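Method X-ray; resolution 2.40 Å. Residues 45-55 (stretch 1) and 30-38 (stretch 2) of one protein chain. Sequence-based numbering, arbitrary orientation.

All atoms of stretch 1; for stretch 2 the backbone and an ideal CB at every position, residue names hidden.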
ATOM      1  N   LEU A  45      39.606  -2.966  -7.336  1.00 61.06           N
ATOM      2  CA  LEU A  45      38.409  -3.790  -7.158  1.00 59.71           C
ATOM      3  C   LEU A  45      37.806  -4.183  -8.520  1.00 60.10           C
ATOM      4  O   LEU A  45      38.109  -5.245  -9.066  1.00 60.36           O
ATOM      5  CB  LEU A  45      37.360  -3.030  -6.333  1.00 57.71           C
ATOM      6  CG  LEU A  45      37.782  -2.527  -4.947  1.00 57.56           C
ATOM      7  CD1 LEU A  45      36.690  -1.628  -4.396  1.00 57.62           C
ATOM      8  CD2 LEU A  45      38.045  -3.695  -4.006  1.00 55.69           C
ATOM      9  N   TRP A  46      36.954  -3.316  -9.065  1.00 58.11           N
ATOM     10  CA  TRP A  46      36.322  -3.572 -10.358  1.00 56.17           C
ATOM     11  C   TRP A  46      37.259  -3.297 -11.532  1.00 56.18           C
ATOM     12  O   TRP A  46      38.423  -2.956 -11.343  1.00 57.18           O
ATOM     13  CB  TRP A  46      35.068  -2.700 -10.532  1.00 54.48           C
ATOM     14  CG  TRP A  46      35.306  -1.206 -10.462  1.00 51.11           C
ATOM     15  CD1 TRP A  46      36.291  -0.494 -11.087  1.00 51.39           C
ATOM     16  CD2 TRP A  46      34.514  -0.245  -9.747  1.00 51.47           C
ATOM     17  NE1 TRP A  46      36.165   0.847 -10.805  1.00 50.40           N
ATOM     18  CE2 TRP A  46      35.085   1.028  -9.986  1.00 50.04           C
ATOM     19  CE3 TRP A  46      33.380  -0.338  -8.928  1.00 50.51           C
ATOM     20  CZ2 TRP A  46      34.559   2.200  -9.434  1.00 49.88           C
ATOM     21  CZ3 TRP A  46      32.854   0.829  -8.378  1.00 50.33           C
ATOM     22  CH2 TRP A  46      33.447   2.084  -8.635  1.00 50.86           C
ATOM     23  N   LYS A  47      36.720  -3.449 -12.740  1.00 55.40           N
ATOM     24  CA  LYS A  47      37.426  -3.192 -13.989  1.00 55.39           C
ATOM     25  C   LYS A  47      36.809  -1.937 -14.619  1.00 55.92           C
ATOM     26  O   LYS A  47      35.814  -2.026 -15.345  1.00 57.81           O
ATOM     27  CB  LYS A  47      37.257  -4.370 -14.951  1.00 55.71           C
ATOM     28  CG  LYS A  47      38.102  -5.607 -14.621  1.00 58.66           C
ATOM     29  CD  LYS A  47      39.524  -5.555 -15.222  1.00 57.52           C
ATOM     30  CE  LYS A  47      40.367  -4.395 -14.671  1.00 57.89           C
ATOM     31  NZ  LYS A  47      40.699  -4.519 -13.210  1.00 55.89           N
ATOM     32  N   TYR A  48      37.393  -0.775 -14.333  1.00 53.74           N
ATOM     33  CA  TYR A  48      36.908   0.508 -14.855  1.00 51.75           C
ATOM     34  C   TYR A  48      36.999   0.617 -16.380  1.00 51.15           C
ATOM     35  O   TYR A  48      37.944   0.126 -16.988  1.00 52.25           O
ATOM     36  CB  TYR A  48      37.706   1.660 -14.228  1.00 50.05           C
ATOM     37  CG  TYR A  48      37.329   3.033 -14.751  1.00 49.05           C
ATOM     38  CD1 TYR A  48      36.135   3.650 -14.361  1.00 48.34           C
ATOM     39  CD2 TYR A  48      38.153   3.708 -15.650  1.00 47.31           C
ATOM     40  CE1 TYR A  48      35.775   4.907 -14.856  1.00 47.53           C
ATOM     41  CE2 TYR A  48      37.801   4.961 -16.150  1.00 46.95           C
ATOM     42  CZ  TYR A  48      36.617   5.555 -15.753  1.00 46.51           C
ATOM     43  OH  TYR A  48      36.273   6.785 -16.259  1.00 46.03           O
ATOM     44  N   VAL A  49      36.006   1.257 -16.990  1.00 51.60           N
ATOM     45  CA  VAL A  49      35.996   1.466 -18.438  1.00 52.32           C
ATOM     46  C   VAL A  49      35.326   2.814 -18.761  1.00 54.05           C
ATOM     47  O   VAL A  49      34.111   2.964 -18.605  1.00 54.80           O
ATOM     48  CB  VAL A  49      35.227   0.352 -19.195  1.00 50.84           C
ATOM     49  CG1 VAL A  49      35.287   0.616 -20.692  1.00 47.60           C
ATOM     50  CG2 VAL A  49      35.816  -1.014 -18.884  1.00 50.12           C
ATOM     51  N   HIS A  50      36.117   3.788 -19.207  1.00 54.20           N
ATOM     52  CA  HIS A  50      35.587   5.110 -19.541  1.00 54.97           C
ATOM     53  C   HIS A  50      34.754   5.090 -20.819  1.00 55.01           C
ATOM     54  O   HIS A  50      34.957   4.241 -21.693  1.00 55.41           O
ATOM     55  CB  HIS A  50      36.725   6.115 -19.712  1.00 56.05           C
ATOM     56  CG  HIS A  50      36.261   7.532 -19.845  1.00 56.99           C
ATOM     57  ND1 HIS A  50      36.748   8.387 -20.810  1.00 57.13           N
ATOM     58  CD2 HIS A  50      35.375   8.252 -19.115  1.00 57.68           C
ATOM     59  CE1 HIS A  50      36.184   9.572 -20.669  1.00 57.26           C
ATOM     60  NE2 HIS A  50      35.346   9.517 -19.648  1.00 58.30           N
ATOM     61  N   CYS A  51      33.822   6.037 -20.921  1.00 54.65           N
ATOM     62  CA  CYS A  51      32.936   6.156 -22.084  1.00 54.65           C
ATOM     63  C   CYS A  51      32.694   7.627 -22.447  1.00 54.52           C
ATOM     64  O   CYS A  51      32.764   8.499 -21.583  1.00 55.10           O
ATOM     65  CB  CYS A  51      31.595   5.470 -21.789  1.00 55.12           C
ATOM     66  SG  CYS A  51      31.728   3.735 -21.247  1.00 57.64           S
ATOM     67  N   SER A  52      32.401   7.893 -23.720  1.00 54.54           N
ATOM     68  CA  SER A  52      32.158   9.256 -24.217  1.00 55.64           C
ATOM     69  C   SER A  52      30.986   9.989 -23.569  1.00 56.09           C
ATOM     70  O   SER A  52      31.114  11.141 -23.142  1.00 54.92           O
ATOM     71  CB  SER A  52      31.912   9.237 -25.730  1.00 55.12           C
ATOM     72  OG  SER A  52      33.008   8.680 -26.423  1.00 57.47           O
ATOM     73  N   ASP A  53      29.839   9.314 -23.536  1.00 56.19           N
ATOM     74  CA  ASP A  53      28.611   9.863 -22.967  1.00 56.49           C
ATOM     75  C   ASP A  53      27.743   8.761 -22.356  1.00 55.02           C
ATOM     76  O   ASP A  53      28.090   7.583 -22.410  1.00 54.95           O
ATOM     77  CB  ASP A  53      27.807  10.613 -24.041  1.00 58.30           C
ATOM     78  CG  ASP A  53      26.482  11.153 -23.510  1.00 61.50           C
ATOM     79  OD1 ASP A  53      26.503  11.997 -22.581  1.00 62.17           O
ATOM     80  OD2 ASP A  53      25.415  10.730 -24.018  1.00 62.75           O
ATOM     81  N   GLU A  54      26.616   9.161 -21.781  1.00 53.41           N
ATOM     82  CA  GLU A  54      25.686   8.238 -21.150  1.00 52.35           C
ATOM     83  C   GLU A  54      25.166   7.194 -22.133  1.00 50.60           C
ATOM     84  O   GLU A  54      25.118   6.005 -21.816  1.00 50.01           O
ATOM     85  CB  GLU A  54      24.518   9.018 -20.538  1.00 53.76           C
ATOM     86  CG  GLU A  54      24.946   9.999 -19.442  1.00 56.96           C
ATOM     87  CD  GLU A  54      25.649   9.307 -18.280  1.00 59.69           C
ATOM     88  OE1 GLU A  54      26.233  10.008 -17.421  1.00 61.50           O
ATOM     89  OE2 GLU A  54      25.616   8.059 -18.225  1.00 61.60           O
ATOM     90  N   ALA A  55      24.782   7.639 -23.328  1.00 48.99           N
ATOM     91  CA  ALA A  55      24.278   6.730 -24.351  1.00 46.43           C
ATOM     92  C   ALA A  55      25.319   5.650 -24.608  1.00 44.63           C
ATOM     93  O   ALA A  55      24.986   4.487 -24.851  1.00 43.76           O
ATOM     94  CB  ALA A  55      23.982   7.489 -25.632  1.00 46.14           C
ATOM     95  N   UNK A  30      32.692 -10.731  -9.904  1.00 48.86           N
ATOM     96  CA  UNK A  30      33.502  -9.776 -10.647  1.00 48.99           C
ATOM     97  C   UNK A  30      32.654  -8.581 -11.086  1.00 49.17           C
ATOM     98  O   UNK A  30      31.484  -8.737 -11.443  1.00 50.22           O
ATOM     99  CB  UNK A  30      34.144 -10.450 -11.861  1.00 48.99           C
ATOM    100  N   UNK A  31      33.250  -7.394 -11.069  1.00 48.00           N
ATOM    101  CA  UNK A  31      32.544  -6.185 -11.465  1.00 47.71           C
ATOM    102  C   UNK A  31      33.230  -5.435 -12.600  1.00 48.29           C
ATOM    103  O   UNK A  31      34.449  -5.254 -12.605  1.00 49.12           O
ATOM    104  CB  UNK A  31      32.395  -5.258 -10.257  1.00 47.71           C
ATOM    105  N   UNK A  32      32.428  -5.007 -13.565  1.00 47.73           N
ATOM    106  CA  UNK A  32      32.909  -4.263 -14.713  1.00 47.37           C
ATOM    107  C   UNK A  32      32.044  -3.012 -14.778  1.00 47.68           C
ATOM    108  O   UNK A  32      30.861  -3.075 -15.108  1.00 47.27           O
ATOM    109  CB  UNK A  32      32.844  -5.081 -16.004  1.00 47.37           C
ATOM    110  N   UNK A  33      32.645  -1.876 -14.452  1.00 48.65           N
ATOM    111  CA  UNK A  33      31.935  -0.611 -14.424  1.00 49.65           C
ATOM    112  C   UNK A  33      32.207   0.301 -15.609  1.00 49.83           C
ATOM    113  O   UNK A  33      33.355   0.471 -16.018  1.00 51.11           O
ATOM    114  CB  UNK A  33      32.288   0.132 -13.134  1.00 49.65           C
ATOM    115  N   UNK A  34      31.146   0.905 -16.137  1.00 49.41           N
ATOM    116  CA  UNK A  34      31.253   1.833 -17.258  1.00 49.26           C
ATOM    117  C   UNK A  34      30.738   3.183 -16.778  1.00 49.94           C
ATOM    118  O   UNK A  34      29.696   3.253 -16.133  1.00 51.80           O
ATOM    119  CB  UNK A  34      30.475   1.339 -18.479  1.00 49.26           C
ATOM    120  N   UNK A  35      31.449   4.259 -17.088  1.00 49.74           N
ATOM    121  CA  UNK A  35      30.992   5.571 -16.649  1.00 50.61           C
ATOM    122  C   UNK A  35      31.714   6.698 -17.387  1.00 49.95           C
ATOM    123  O   UNK A  35      32.840   6.533 -17.860  1.00 48.77           O
ATOM    124  CB  UNK A  35      31.196   5.720 -15.140  1.00 50.61           C
ATOM    125  N   UNK A  36      31.053   7.842 -17.483  1.00 50.00           N
ATOM    126  CA  UNK A  36      31.645   8.999 -18.125  1.00 51.81           C
ATOM    127  C   UNK A  36      32.482   9.730 -17.084  1.00 51.91           C
ATOM    128  O   UNK A  36      33.321  10.559 -17.424  1.00 53.25           O
ATOM    129  CB  UNK A  36      30.576   9.913 -18.727  1.00 51.81           C
ATOM    130  N   UNK A  37      32.247   9.412 -15.812  1.00 52.58           N
ATOM    131  CA  UNK A  37      32.977  10.023 -14.696  1.00 53.46           C
ATOM    132  C   UNK A  37      34.315   9.311 -14.518  1.00 53.62           C
ATOM    133  O   UNK A  37      34.434   8.129 -14.833  1.00 54.61           O
ATOM    134  CB  UNK A  37      32.158   9.962 -13.405  1.00 53.46           C
ATOM    135  N   UNK A  38      35.320  10.017 -14.011  1.00 54.67           N
ATOM    136  CA  UNK A  38      36.635   9.402 -13.827  1.00 55.86           C
ATOM    137  C   UNK A  38      36.556   8.212 -12.872  1.00 54.12           C
ATOM    138  O   UNK A  38      35.576   8.047 -12.152  1.00 53.46           O
ATOM    139  CB  UNK A  38      37.636  10.433 -13.301  1.00 55.86           C
TER

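The two segments run side by side as parallel strands, their N-to-C directions 19° apart, and the backbone alone fixes much of the register. The carbonyl O of position 31 accepts from Lys47 N (2.9 Å), Lys47 O receives the N of position 33 (3.3 Å), and the O of position 33 takes a weak bond from Val49 N (2.9 Å). Weak bonds from the N of position 35 to Val49 O and from Cys51 N to the O of position 35, both 3.3 Å, continue the pattern.

At position 30 the ideal CB has nothing of stretch 1 within 5.5 Å, so almost any residue that tolerates extended angles would fit. It is Gln30, whose OE1 is bonded elsewhere in the structure.

Position 31 points sideways, its ideal CB 3.7 Å from Trp46 CB. An apolar group suits this neighbour, whether branched or aromatic. The residue is Phe31; its CB packs against Trp46 CB at 3.7 Å, while the ring leads away from stretch 1.

The ideal CB of position 32 lies 4.3 Å from Lys47 O, on the sheet face that carries Lys47 and Val49. The aliphatic part of the lysine and the CG2 methyl of Val49 favour a beta-branched or other aliphatic residue, though a polar one is not excluded. Ile32 occupies it, bringing CG1 to 4.3 Å from Lys47 CB and CG2 to 4.5 Å from Val49 CG2.

Position 33 turns to the other face, where the indole of Trp46 lies 4.1 Å from the ideal CB, measured to CD2. The indole face beside it favours an apolar residue; valine, isoleucine or alanine would all suit. Val33 sits over the ring face: its CB is 4.2 Å from the centroid of the five-membered ring of Trp46 and 13° off the normal, and CG2 reaches Trp46 CE3 at 3.3 Å.

At position 34 the ideal CB has Cys51 SG at 3.9 Å, with Val49 on the same face. Several large apolar side chains could use both neighbours. Phe34 does so, with CB 3.9 Å from Cys51 SG and CD2 4.1 Å from Val49 CB.

Position 35 shares its face with Tyr48 and His50, the ideal CB being 4.7 Å from Tyr48 CE1. Polar or small residues are plausible. The residue is Asp35, and its carboxylate serves the local backbone: OD1 accepts from the N of position 37 at 3.0 Å and, weakly, from the N of position 36 at 2.7 Å.

The CB of position 36 touches stretch 1 although it points away overall; Cys51 O is 3.9 Å and Glu54 OE1 4.5 Å from its ideal position. A short donor, serine or threonine, would suit the carboxylate. Thr36 OG1 donates weakly to Glu54 OE1 (3.3 Å), and its CG2 lies 3.3 Å from Asp53 C.

Position 37 points away, with nothing of stretch 1 within 5.5 Å of its ideal CB, so the choice is wide. Asn37 contributes its backbone O to Tyr48 OH, a 2.7 Å hydrogen bond.

Position 38 also points away, but its ideal CB is 4.9 Å from Tyr48 OH; a long polar side chain could reach back to the hydroxyl, though others would fit. Glu38 curls back until OE2 is 3.6 Å from Tyr48 OH.

Stretch 2 (30-38) QFIVFDTNE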
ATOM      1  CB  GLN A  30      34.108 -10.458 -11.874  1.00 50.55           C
ATOM      2  CG  GLN A  30      34.785  -9.509 -12.841  1.00 50.69           C
ATOM      3  CD  GLN A  30      35.516 -10.241 -13.951  1.00 51.35           C
ATOM      4  OE1 GLN A  30      34.905 -10.936 -14.777  1.00 49.66           O
ATOM      5  NE2 GLN A  30      36.835 -10.094 -13.973  1.00 51.07           N
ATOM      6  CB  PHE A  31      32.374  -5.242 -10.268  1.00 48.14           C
ATOM      7  CG  PHE A  31      31.492  -5.793  -9.177  1.00 50.29           C
ATOM      8  CD1 PHE A  31      32.038  -6.481  -8.094  1.00 49.71           C
ATOM      9  CD2 PHE A  31      30.109  -5.637  -9.241  1.00 49.74           C
ATOM     10  CE1 PHE A  31      31.220  -7.000  -7.089  1.00 50.80           C
ATOM     11  CE2 PHE A  31      29.285  -6.155  -8.241  1.00 50.14           C
ATOM     12  CZ  PHE A  31      29.841  -6.838  -7.161  1.00 49.23           C
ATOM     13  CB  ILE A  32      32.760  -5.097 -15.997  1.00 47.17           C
ATOM     14  CG1 ILE A  32      33.554  -6.388 -15.844  1.00 46.38           C
ATOM     15  CG2 ILE A  32      33.253  -4.308 -17.205  1.00 46.47           C
ATOM     16  CD1 ILE A  32      33.422  -7.333 -17.010  1.00 48.80           C
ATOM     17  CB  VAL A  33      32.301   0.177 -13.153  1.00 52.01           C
ATOM     18  CG1 VAL A  33      31.546   1.502 -13.120  1.00 52.87           C
ATOM     19  CG2 VAL A  33      31.996  -0.660 -11.920  1.00 51.08           C
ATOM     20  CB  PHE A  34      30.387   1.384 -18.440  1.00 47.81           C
ATOM     21  CG  PHE A  34      30.574  -0.051 -18.829  1.00 46.17           C
ATOM     22  CD1 PHE A  34      30.038  -1.069 -18.050  1.00 45.08           C
ATOM     23  CD2 PHE A  34      31.252  -0.383 -19.997  1.00 46.82           C
ATOM     24  CE1 PHE A  34      30.169  -2.401 -18.428  1.00 45.88           C
ATOM     25  CE2 PHE A  34      31.391  -1.712 -20.387  1.00 46.98           C
ATOM     26  CZ  PHE A  34      30.846  -2.724 -19.600  1.00 47.16           C
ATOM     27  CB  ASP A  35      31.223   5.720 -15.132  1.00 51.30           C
ATOM     28  CG  ASP A  35      30.240   6.684 -14.465  1.00 52.71           C
ATOM     29  OD1 ASP A  35      29.861   7.695 -15.100  1.00 53.04           O
ATOM     30  OD2 ASP A  35      29.865   6.435 -13.292  1.00 51.97           O
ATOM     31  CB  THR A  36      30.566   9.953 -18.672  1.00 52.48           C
ATOM     32  OG1 THR A  36      29.563  10.165 -17.668  1.00 54.74           O
ATOM     33  CG2 THR A  36      29.923   9.366 -19.918  1.00 52.90           C
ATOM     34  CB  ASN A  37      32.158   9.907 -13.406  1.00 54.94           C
ATOM     35  CG  ASN A  37      32.708  10.767 -12.275  1.00 56.61           C
ATOM     36  OD1 ASN A  37      32.803  11.991 -12.402  1.00 57.35           O
ATOM     37  ND2 ASN A  37      33.068  10.131 -11.164  1.00 57.63           N
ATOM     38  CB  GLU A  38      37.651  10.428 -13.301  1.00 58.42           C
ATOM     39  CG  GLU A  38      39.075   9.864 -13.137  1.00 61.14           C
ATOM     40  CD  GLU A  38      39.687   9.382 -14.460  1.00 62.64           C
ATOM     41  OE1 GLU A  38      40.524  10.118 -15.033  1.00 62.63           O
ATOM     42  OE2 GLU A  38      39.322   8.277 -14.924  1.00 60.79           O
TER
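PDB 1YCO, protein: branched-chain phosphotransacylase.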